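Local structure of isoprenyl transferase (Campylobacter jejuni, 3UGS) at residues A11-G16 / M172-N177; S55-S60 / I132-R137. The protein probably catalyses the magnesium-dependent condensation of isopentenyl diphosphate with allylic diphosphates to make undecaprenyl diphosphate. All blocks are in the same frame, centred on the assembly; numbering follows the deposited sequence.

Contact 1. Residues A11-G16 / M172-N177. With FFT ((2Z,6Z)-3,7,11-trimethyldodeca-2,6,10-trien-1-yl dihydrogen phosphate), chain C.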
ATOM      1  N   ALA A  11       6.717   7.783  -7.686  1.00 23.03           N
ATOM      2  CA  ALA A  11       6.675   8.205  -6.274  1.00 22.77           C
ATOM      3  C   ALA A  11       7.950   7.783  -5.546  1.00 24.86           C
ATOM      4  O   ALA A  11       8.489   6.673  -5.739  1.00 22.79           O
ATOM      5  CB  ALA A  11       5.451   7.670  -5.552  1.00 21.75           C
ATOM      6  N   VAL A  12       8.397   8.687  -4.677  1.00 24.48           N
ATOM      7  CA  VAL A  12       9.640   8.517  -3.965  1.00 26.17           C
ATOM      8  C   VAL A  12       9.530   8.861  -2.501  1.00 28.33           C
ATOM      9  O   VAL A  12       9.020   9.928  -2.112  1.00 32.82           O
ATOM     10  CB  VAL A  12      10.756   9.376  -4.588  1.00 20.00           C
ATOM     11  CG1 VAL A  12      12.032   9.267  -3.768  1.00 20.00           C
ATOM     12  CG2 VAL A  12      11.005   8.961  -6.031  1.00 20.00           C
ATOM     13  N   VAL A  13      10.029   7.945  -1.699  1.00 26.55           N
ATOM     14  CA  VAL A  13      10.179   8.161  -0.283  1.00 29.46           C
ATOM     15  C   VAL A  13      11.541   7.688   0.173  1.00 32.58           C
ATOM     16  O   VAL A  13      12.032   6.633  -0.211  1.00 35.12           O
ATOM     17  CB  VAL A  13       9.101   7.491   0.584  1.00 31.19           C
ATOM     18  CG1 VAL A  13       9.080   5.990   0.351  1.00 32.46           C
ATOM     19  CG2 VAL A  13       9.370   7.813   2.077  1.00 32.54           C
ATOM     20  N   MET A  14      12.148   8.496   1.016  1.00 35.88           N
ATOM     21  CA  MET A  14      13.482   8.160   1.573  1.00 37.97           C
ATOM     22  C   MET A  14      13.360   7.828   3.045  1.00 33.02           C
ATOM     23  O   MET A  14      12.445   8.254   3.709  1.00 31.89           O
ATOM     24  CB  MET A  14      14.459   9.306   1.363  1.00 41.88           C
ATOM     25  CG  MET A  14      14.410   9.839  -0.063  1.00 47.35           C
ATOM     26  SD  MET A  14      14.694  11.616  -0.135  1.00 60.07           S
ATOM     27  CE  MET A  14      14.441  11.930  -1.885  1.00 47.97           C
ATOM     28  N   ASP A  15      14.280   7.033   3.533  1.00 33.09           N
ATOM     29  CA  ASP A  15      14.326   6.731   4.961  1.00 32.32           C
ATOM     30  C   ASP A  15      14.168   8.009   5.764  1.00 32.43           C
ATOM     31  O   ASP A  15      14.838   8.999   5.570  1.00 31.58           O
ATOM     32  CB  ASP A  15      15.612   6.063   5.374  1.00 34.35           C
ATOM     33  CG  ASP A  15      15.609   4.586   5.107  1.00 36.98           C
ATOM     34  OD1 ASP A  15      16.529   3.928   5.638  1.00 38.61           O
ATOM     35  OD2 ASP A  15      14.704   4.079   4.386  1.00 35.14           O
ATOM     36  N   GLY A  16      13.234   7.963   6.669  1.00 32.65           N
ATOM     37  CA  GLY A  16      12.976   9.076   7.552  1.00 35.62           C
ATOM     38  C   GLY A  16      13.612   8.957   8.929  1.00 39.90           C
ATOM     39  O   GLY A  16      13.302   9.766   9.819  1.00 40.70           O
ATOM     40  N   MET A 172       6.697   2.986  -7.238  1.00 24.04           N
ATOM     41  CA  MET A 172       6.993   3.429  -5.872  1.00 24.57           C
ATOM     42  C   MET A 172       8.425   3.022  -5.509  1.00 25.65           C
ATOM     43  O   MET A 172       8.722   1.868  -5.258  1.00 25.65           O
ATOM     44  CB  MET A 172       6.000   2.864  -4.859  1.00 25.24           C
ATOM     45  CG  MET A 172       6.298   3.202  -3.407  1.00 26.83           C
ATOM     46  SD  MET A 172       6.129   4.949  -3.013  1.00 31.69           S
ATOM     47  CE  MET A 172       4.389   5.192  -2.774  1.00 27.34           C
ATOM     48  N   LEU A 173       9.276   4.032  -5.460  1.00 24.99           N
ATOM     49  CA  LEU A 173      10.678   3.883  -5.128  1.00 25.13           C
ATOM     50  C   LEU A 173      11.002   4.306  -3.680  1.00 26.82           C
ATOM     51  O   LEU A 173      10.831   5.436  -3.260  1.00 25.08           O
ATOM     52  CB  LEU A 173      11.543   4.655  -6.128  1.00 26.65           C
ATOM     53  CG  LEU A 173      13.063   4.652  -5.907  1.00 27.26           C
ATOM     54  CD1 LEU A 173      13.723   3.334  -6.321  1.00 27.35           C
ATOM     55  CD2 LEU A 173      13.663   5.801  -6.698  1.00 28.05           C
ATOM     56  N   ARG A 174      11.453   3.341  -2.914  1.00 27.18           N
ATOM     57  CA  ARG A 174      11.980   3.600  -1.567  1.00 28.73           C
ATOM     58  C   ARG A 174      13.511   3.732  -1.658  1.00 30.55           C
ATOM     59  O   ARG A 174      14.195   2.854  -2.149  1.00 29.60           O
ATOM     60  CB  ARG A 174      11.590   2.501  -0.572  1.00 29.50           C
ATOM     61  CG  ARG A 174      12.486   2.411   0.659  1.00 31.47           C
ATOM     62  CD  ARG A 174      12.296   3.569   1.659  1.00 32.24           C
ATOM     63  NE  ARG A 174      10.972   3.548   2.304  1.00 32.91           N
ATOM     64  CZ  ARG A 174      10.656   4.157   3.447  1.00 31.55           C
ATOM     65  NH1 ARG A 174      11.543   4.891   4.095  1.00 32.04           N
ATOM     66  NH2 ARG A 174       9.433   4.050   3.939  1.00 30.81           N
ATOM     67  N   VAL A 175      14.023   4.868  -1.236  1.00 30.82           N
ATOM     68  CA  VAL A 175      15.464   5.034  -1.092  1.00 31.57           C
ATOM     69  C   VAL A 175      15.842   5.037   0.390  1.00 31.09           C
ATOM     70  O   VAL A 175      15.647   5.997   1.126  1.00 34.34           O
ATOM     71  CB  VAL A 175      15.986   6.310  -1.739  1.00 35.62           C
ATOM     72  CG1 VAL A 175      17.511   6.299  -1.708  1.00 37.23           C
ATOM     73  CG2 VAL A 175      15.466   6.437  -3.170  1.00 37.62           C
ATOM     74  N   GLY A 176      16.435   3.947   0.791  1.00 28.70           N
ATOM     75  CA  GLY A 176      16.848   3.758   2.166  1.00 30.48           C
ATOM     76  C   GLY A 176      16.826   2.281   2.492  1.00 29.76           C
ATOM     77  O   GLY A 176      16.711   1.439   1.605  1.00 29.23           O
ATOM     78  N   ASN A 177      16.935   1.987   3.763  1.00 28.39           N
ATOM     79  CA  ASN A 177      16.820   0.600   4.229  1.00 33.89           C
ATOM     80  C   ASN A 177      15.420   0.142   4.740  1.00 33.92           C
ATOM     81  O   ASN A 177      15.140  -1.053   4.824  1.00 34.00           O
ATOM     82  CB  ASN A 177      17.880   0.276   5.279  1.00 37.25           C
ATOM     83  CG  ASN A 177      18.025  -1.215   5.481  1.00 42.86           C
ATOM     84  OD1 ASN A 177      18.057  -2.000   4.501  1.00 50.09           O
ATOM     85  ND2 ASN A 177      18.050  -1.631   6.738  1.00 42.76           N
TER
HETATM   86  O3  FFT C 401       9.206   4.680   6.656  1.00 26.79           O
HETATM   87  P   FFT C 401      10.057   5.758   7.272  1.00 28.13           P
HETATM   88  O1  FFT C 401      11.350   5.974   6.545  1.00 27.74           O
HETATM   89  O2  FFT C 401      10.126   5.598   8.779  1.00 29.08           O
HETATM   90  O   FFT C 401       9.300   7.178   7.073  1.00 28.80           O
HETATM   91  C14 FFT C 401       9.207   7.795   5.771  1.00 28.73           C
HETATM   92  C13 FFT C 401       8.281   8.990   5.799  1.00 28.32           C
HETATM   93  C11 FFT C 401       8.664  10.206   5.424  1.00 30.48           C
HETATM   94  C12 FFT C 401       7.715  11.343   5.481  1.00 29.77           C
HETATM   95  C10 FFT C 401      10.026  10.463   4.839  1.00 35.39           C
HETATM   96  C9  FFT C 401      10.771  11.534   5.580  1.00 37.52           C
HETATM   97  C8  FFT C 401      12.229  11.525   5.157  1.00 37.69           C
HETATM   98  C6  FFT C 401      12.779  12.558   4.490  1.00 38.77           C
HETATM   99  C7  FFT C 401      14.237  12.560   4.094  1.00 34.62           C
HETATM  100  C5  FFT C 401      11.924  13.743   4.136  1.00 39.02           C
HETATM  101  C4  FFT C 401      12.843  14.942   4.136  1.00 42.58           C
HETATM  102  C3  FFT C 401      12.080  16.245   4.149  1.00 42.03           C
HETATM  103  C1  FFT C 401      12.719  17.385   3.791  1.00 44.90           C
HETATM  104  C2  FFT C 401      14.183  17.354   3.380  1.00 39.87           C
HETATM  105  C   FFT C 401      11.946  18.687   3.802  1.00 42.92           C
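R174 and V13 pair on parallel strands, their side chains crossing obliquely: V13 CG1 lies over one face of the guanidinium, toward its rim and 3.7 Å from R174 NE, while V13 CG2 turns to C14 of the bound FFT. Bends at chi2 (72°) and chi3 (67°) place R174 CD and NE alongside V13. R174 NH1 bonds FFT O1 at 2.7 Å and R174 NH2 bonds FFT O3 at 2.8 Å; G16 N joins NH1 on O1. D15 OD2 approaches obliquely, in a salt bridge whose hydrogen bond to R174 NH1 is weak at 3.3 Å. N177 N meets D15 OD1 at 2.7 Å, on the syn side but well out of the carboxylate plane, and A178 N binds OD2 of this probable magnesium ligand. G176, whose phi of 151° suits glycine, brings CA to 3.1 Å from D15 OD2. Main-chain bonds join L173 N to A11 O, V13 N to L173 O, V175 N to V13 O and D15 N to V175 O. On the sheet's opposite face the V12 and L173 side chains lie side by side. Strand 9-14 runs between 171-175 and 53-60 in the parallel sheet; 193-197 flanks 171-175.

Contact 2. Residues S55-S60 / I132-R137. With FFT ((2Z,6Z)-3,7,11-trimethyldodeca-2,6,10-trien-1-yl dihydrogen phosphate), chain C.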
ATOM      1  N   SER A  55       6.327  12.348  -7.314  1.00 24.69           N
ATOM      2  CA  SER A  55       5.712  12.491  -6.011  1.00 23.20           C
ATOM      3  C   SER A  55       6.714  12.230  -4.933  1.00 24.00           C
ATOM      4  O   SER A  55       7.395  11.209  -4.916  1.00 23.10           O
ATOM      5  CB  SER A  55       4.492  11.602  -5.853  1.00 23.89           C
ATOM      6  OG  SER A  55       3.392  12.105  -6.622  1.00 23.19           O
ATOM      7  N   LEU A  56       6.795  13.210  -4.033  1.00 24.77           N
ATOM      8  CA  LEU A  56       7.804  13.202  -2.943  1.00 26.52           C
ATOM      9  C   LEU A  56       7.153  13.323  -1.596  1.00 25.72           C
ATOM     10  O   LEU A  56       6.194  14.021  -1.465  1.00 25.92           O
ATOM     11  CB  LEU A  56       8.858  14.321  -3.096  1.00 26.45           C
ATOM     12  CG  LEU A  56       9.466  14.433  -4.506  1.00 27.52           C
ATOM     13  CD1 LEU A  56      10.296  15.712  -4.574  1.00 27.85           C
ATOM     14  CD2 LEU A  56      10.274  13.171  -4.915  1.00 26.66           C
ATOM     15  N   PHE A  57       7.719  12.631  -0.621  1.00 24.89           N
ATOM     16  CA  PHE A  57       7.184  12.564   0.729  1.00 24.85           C
ATOM     17  C   PHE A  57       8.020  13.390   1.676  1.00 25.31           C
ATOM     18  O   PHE A  57       9.100  13.019   2.048  1.00 26.06           O
ATOM     19  CB  PHE A  57       7.114  11.118   1.268  1.00 26.13           C
ATOM     20  CG  PHE A  57       6.008  10.892   2.283  1.00 25.21           C
ATOM     21  CD1 PHE A  57       5.279  11.952   2.815  1.00 25.68           C
ATOM     22  CD2 PHE A  57       5.687   9.617   2.693  1.00 24.46           C
ATOM     23  CE1 PHE A  57       4.251  11.717   3.722  1.00 24.79           C
ATOM     24  CE2 PHE A  57       4.665   9.388   3.589  1.00 23.35           C
ATOM     25  CZ  PHE A  57       3.956  10.433   4.105  1.00 23.62           C
ATOM     26  N   ALA A  58       7.460  14.496   2.113  1.00 26.71           N
ATOM     27  CA  ALA A  58       8.197  15.424   3.001  1.00 26.94           C
ATOM     28  C   ALA A  58       7.896  15.202   4.478  1.00 27.27           C
ATOM     29  O   ALA A  58       8.789  14.990   5.282  1.00 26.60           O
ATOM     30  CB  ALA A  58       7.898  16.865   2.617  1.00 26.82           C
ATOM     31  N   PHE A  59       6.610  15.278   4.795  1.00 26.91           N
ATOM     32  CA  PHE A  59       6.100  15.224   6.175  1.00 26.39           C
ATOM     33  C   PHE A  59       4.684  14.595   6.209  1.00 27.98           C
ATOM     34  O   PHE A  59       3.761  14.941   5.428  1.00 27.01           O
ATOM     35  CB  PHE A  59       6.048  16.637   6.802  1.00 26.59           C
ATOM     36  CG  PHE A  59       5.854  16.653   8.315  1.00 27.57           C
ATOM     37  CD1 PHE A  59       6.933  16.633   9.171  1.00 28.65           C
ATOM     38  CD2 PHE A  59       4.584  16.712   8.872  1.00 28.00           C
ATOM     39  CE1 PHE A  59       6.761  16.677  10.562  1.00 29.06           C
ATOM     40  CE2 PHE A  59       4.390  16.736  10.250  1.00 28.25           C
ATOM     41  CZ  PHE A  59       5.480  16.700  11.100  1.00 29.27           C
ATOM     42  N   SER A  60       4.510  13.687   7.144  1.00 25.90           N
ATOM     43  CA  SER A  60       3.253  12.970   7.235  1.00 25.56           C
ATOM     44  C   SER A  60       2.430  13.349   8.432  1.00 25.58           C
ATOM     45  O   SER A  60       2.887  14.078   9.296  1.00 27.87           O
ATOM     46  CB  SER A  60       3.499  11.463   7.277  1.00 26.93           C
ATOM     47  OG  SER A  60       4.159  11.116   8.476  1.00 25.84           O
ATOM     48  N   ILE A 132       2.883  16.926   2.171  1.00 26.78           N
ATOM     49  CA  ILE A 132       3.223  17.662   3.429  1.00 27.72           C
ATOM     50  C   ILE A 132       2.083  17.660   4.412  1.00 26.40           C
ATOM     51  O   ILE A 132       0.973  18.063   4.079  1.00 25.87           O
ATOM     52  CB  ILE A 132       3.563  19.149   3.219  1.00 27.97           C
ATOM     53  CG1 ILE A 132       4.413  19.317   1.994  1.00 31.34           C
ATOM     54  CG2 ILE A 132       4.278  19.718   4.433  1.00 27.89           C
ATOM     55  CD1 ILE A 132       4.460  20.772   1.534  1.00 33.69           C
ATOM     56  N   SER A 133       2.396  17.251   5.634  1.00 24.93           N
ATOM     57  CA  SER A 133       1.357  16.938   6.615  1.00 25.47           C
ATOM     58  C   SER A 133       0.313  16.056   5.908  1.00 22.67           C
ATOM     59  O   SER A 133      -0.875  16.291   5.926  1.00 23.55           O
ATOM     60  CB  SER A 133       0.677  18.202   7.145  1.00 26.16           C
ATOM     61  OG  SER A 133      -0.381  17.827   8.030  1.00 27.54           O
ATOM     62  N   TYR A 134       0.828  15.070   5.230  1.00 22.03           N
ATOM     63  CA  TYR A 134       0.024  14.175   4.405  1.00 21.22           C
ATOM     64  C   TYR A 134       0.001  12.754   4.947  1.00 20.89           C
ATOM     65  O   TYR A 134       0.986  12.198   5.370  1.00 21.04           O
ATOM     66  CB  TYR A 134       0.521  14.149   2.963  1.00 21.66           C
ATOM     67  CG  TYR A 134      -0.028  13.011   2.176  1.00 21.80           C
ATOM     68  CD1 TYR A 134      -1.101  13.195   1.306  1.00 22.37           C
ATOM     69  CD2 TYR A 134       0.481  11.736   2.335  1.00 20.28           C
ATOM     70  CE1 TYR A 134      -1.633  12.131   0.590  1.00 22.61           C
ATOM     71  CE2 TYR A 134      -0.045  10.681   1.645  1.00 21.24           C
ATOM     72  CZ  TYR A 134      -1.096  10.871   0.769  1.00 22.42           C
ATOM     73  OH  TYR A 134      -1.611   9.778   0.072  1.00 24.13           O
ATOM     74  N   GLY A 135      -1.165  12.162   4.891  1.00 20.78           N
ATOM     75  CA  GLY A 135      -1.304  10.741   5.142  1.00 21.46           C
ATOM     76  C   GLY A 135      -2.324  10.146   4.203  1.00 21.42           C
ATOM     77  O   GLY A 135      -3.305  10.816   3.848  1.00 23.44           O
ATOM     78  N   ALA A 136      -2.098   8.890   3.817  1.00 19.83           N
ATOM     79  CA  ALA A 136      -2.947   8.216   2.789  1.00 19.63           C
ATOM     80  C   ALA A 136      -4.320   7.982   3.345  1.00 18.77           C
ATOM     81  O   ALA A 136      -5.323   8.170   2.690  1.00 18.50           O
ATOM     82  CB  ALA A 136      -2.349   6.896   2.319  1.00 19.13           C
ATOM     83  N   ARG A 137      -4.339   7.555   4.590  1.00 18.92           N
ATOM     84  CA  ARG A 137      -5.606   7.235   5.249  1.00 19.84           C
ATOM     85  C   ARG A 137      -6.469   8.503   5.338  1.00 20.21           C
ATOM     86  O   ARG A 137      -7.644   8.502   5.057  1.00 21.37           O
ATOM     87  CB  ARG A 137      -5.401   6.618   6.635  1.00 20.13           C
ATOM     88  CG  ARG A 137      -5.044   5.138   6.612  1.00 19.56           C
ATOM     89  CD  ARG A 137      -4.722   4.639   8.017  1.00 19.56           C
ATOM     90  NE  ARG A 137      -4.322   3.216   8.069  1.00 19.93           N
ATOM     91  CZ  ARG A 137      -4.351   2.474   9.175  1.00 17.99           C
ATOM     92  NH1 ARG A 137      -4.758   3.005  10.299  1.00 17.75           N
ATOM     93  NH2 ARG A 137      -3.956   1.209   9.164  1.00 18.65           N
TER
HETATM   94  O3  FFT C 401       9.206   4.680   6.656  1.00 26.79           O
HETATM   95  P   FFT C 401      10.057   5.758   7.272  1.00 28.13           P
HETATM   96  O1  FFT C 401      11.350   5.974   6.545  1.00 27.74           O
HETATM   97  O2  FFT C 401      10.126   5.598   8.779  1.00 29.08           O
HETATM   98  O   FFT C 401       9.300   7.178   7.073  1.00 28.80           O
HETATM   99  C14 FFT C 401       9.207   7.795   5.771  1.00 28.73           C
HETATM  100  C13 FFT C 401       8.281   8.990   5.799  1.00 28.32           C
HETATM  101  C11 FFT C 401       8.664  10.206   5.424  1.00 30.48           C
HETATM  102  C12 FFT C 401       7.715  11.343   5.481  1.00 29.77           C
HETATM  103  C10 FFT C 401      10.026  10.463   4.839  1.00 35.39           C
HETATM  104  C9  FFT C 401      10.771  11.534   5.580  1.00 37.52           C
HETATM  105  C8  FFT C 401      12.229  11.525   5.157  1.00 37.69           C
HETATM  106  C6  FFT C 401      12.779  12.558   4.490  1.00 38.77           C
HETATM  107  C7  FFT C 401      14.237  12.560   4.094  1.00 34.62           C
HETATM  108  C5  FFT C 401      11.924  13.743   4.136  1.00 39.02           C
HETATM  109  C4  FFT C 401      12.843  14.942   4.136  1.00 42.58           C
HETATM  110  C3  FFT C 401      12.080  16.245   4.149  1.00 42.03           C
HETATM  111  C1  FFT C 401      12.719  17.385   3.791  1.00 44.90           C
HETATM  112  C2  FFT C 401      14.183  17.354   3.380  1.00 39.87           C
HETATM  113  C   FFT C 401      11.946  18.687   3.802  1.00 42.92           C
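F57 CG and Y134 CG both stand anti to their backbone N (chi1 -151° and 165°), and the two rings meet as an offset edge-to-face pair, planes at 83°. The edge of Y134 is turned toward the face of F57, with Y134 CD2 4.0 Å from F57 CE1. At the rim of the F57 ring, near its plane, sits Y134 O, 3.7 Å from F57 CZ. Methyl C12 of the bound farnesyl monophosphate rests over the centre of one F57 face, a CH-pi contact 3.6 Å above the plane; F184 stacks on this ring as well. The backbones join where Y134 N donates a straight bond of 2.9 Å to F59 O, while S133 bends the chain with positive phi and psi. S60 CA makes a short CA-H...O contact with Y134 O at 3.0 Å. F59 CB packs on I132 CG2 and the F59 ring turns its edge to S133 N. The polar ends are held elsewhere: Y134 OH by E139, S133 OG by D101 O and W64 NE1. S60 N is bonded to OD1 of N63, the proposed proton acceptor. Chemically, the F57 ring gives the prenyl chain an aromatic face, while C5 lies beside F57 O and A58 O; Y134 packs against F57, and I132 against A58 and F59. This is consistent with a pocket suited to a growing hydrocarbon.

In the fold
From the N terminus, strand 9-14 comes first and pairs with 171-175 only after some 155 residues, closing contact 1. Within that loop lies the smaller one of contact 2, from strand 53-60 to the end of 126-134 and the start of helix 136-149; it takes in helices 68-88 and 107-120 and strand 94-99. The two loops therefore nest and do not cross. Strands 9-14 and 53-60 are neighbours, and the contacts touch directly: V12 N probably bonds to S55 O (2.7 Å), and V12 CB packs on L56 CD2. Together they join four central strands of the sheet and hold one ligand, contact 1 at its phosphate and the first part of its chain, contact 2 further along the hydrocarbon.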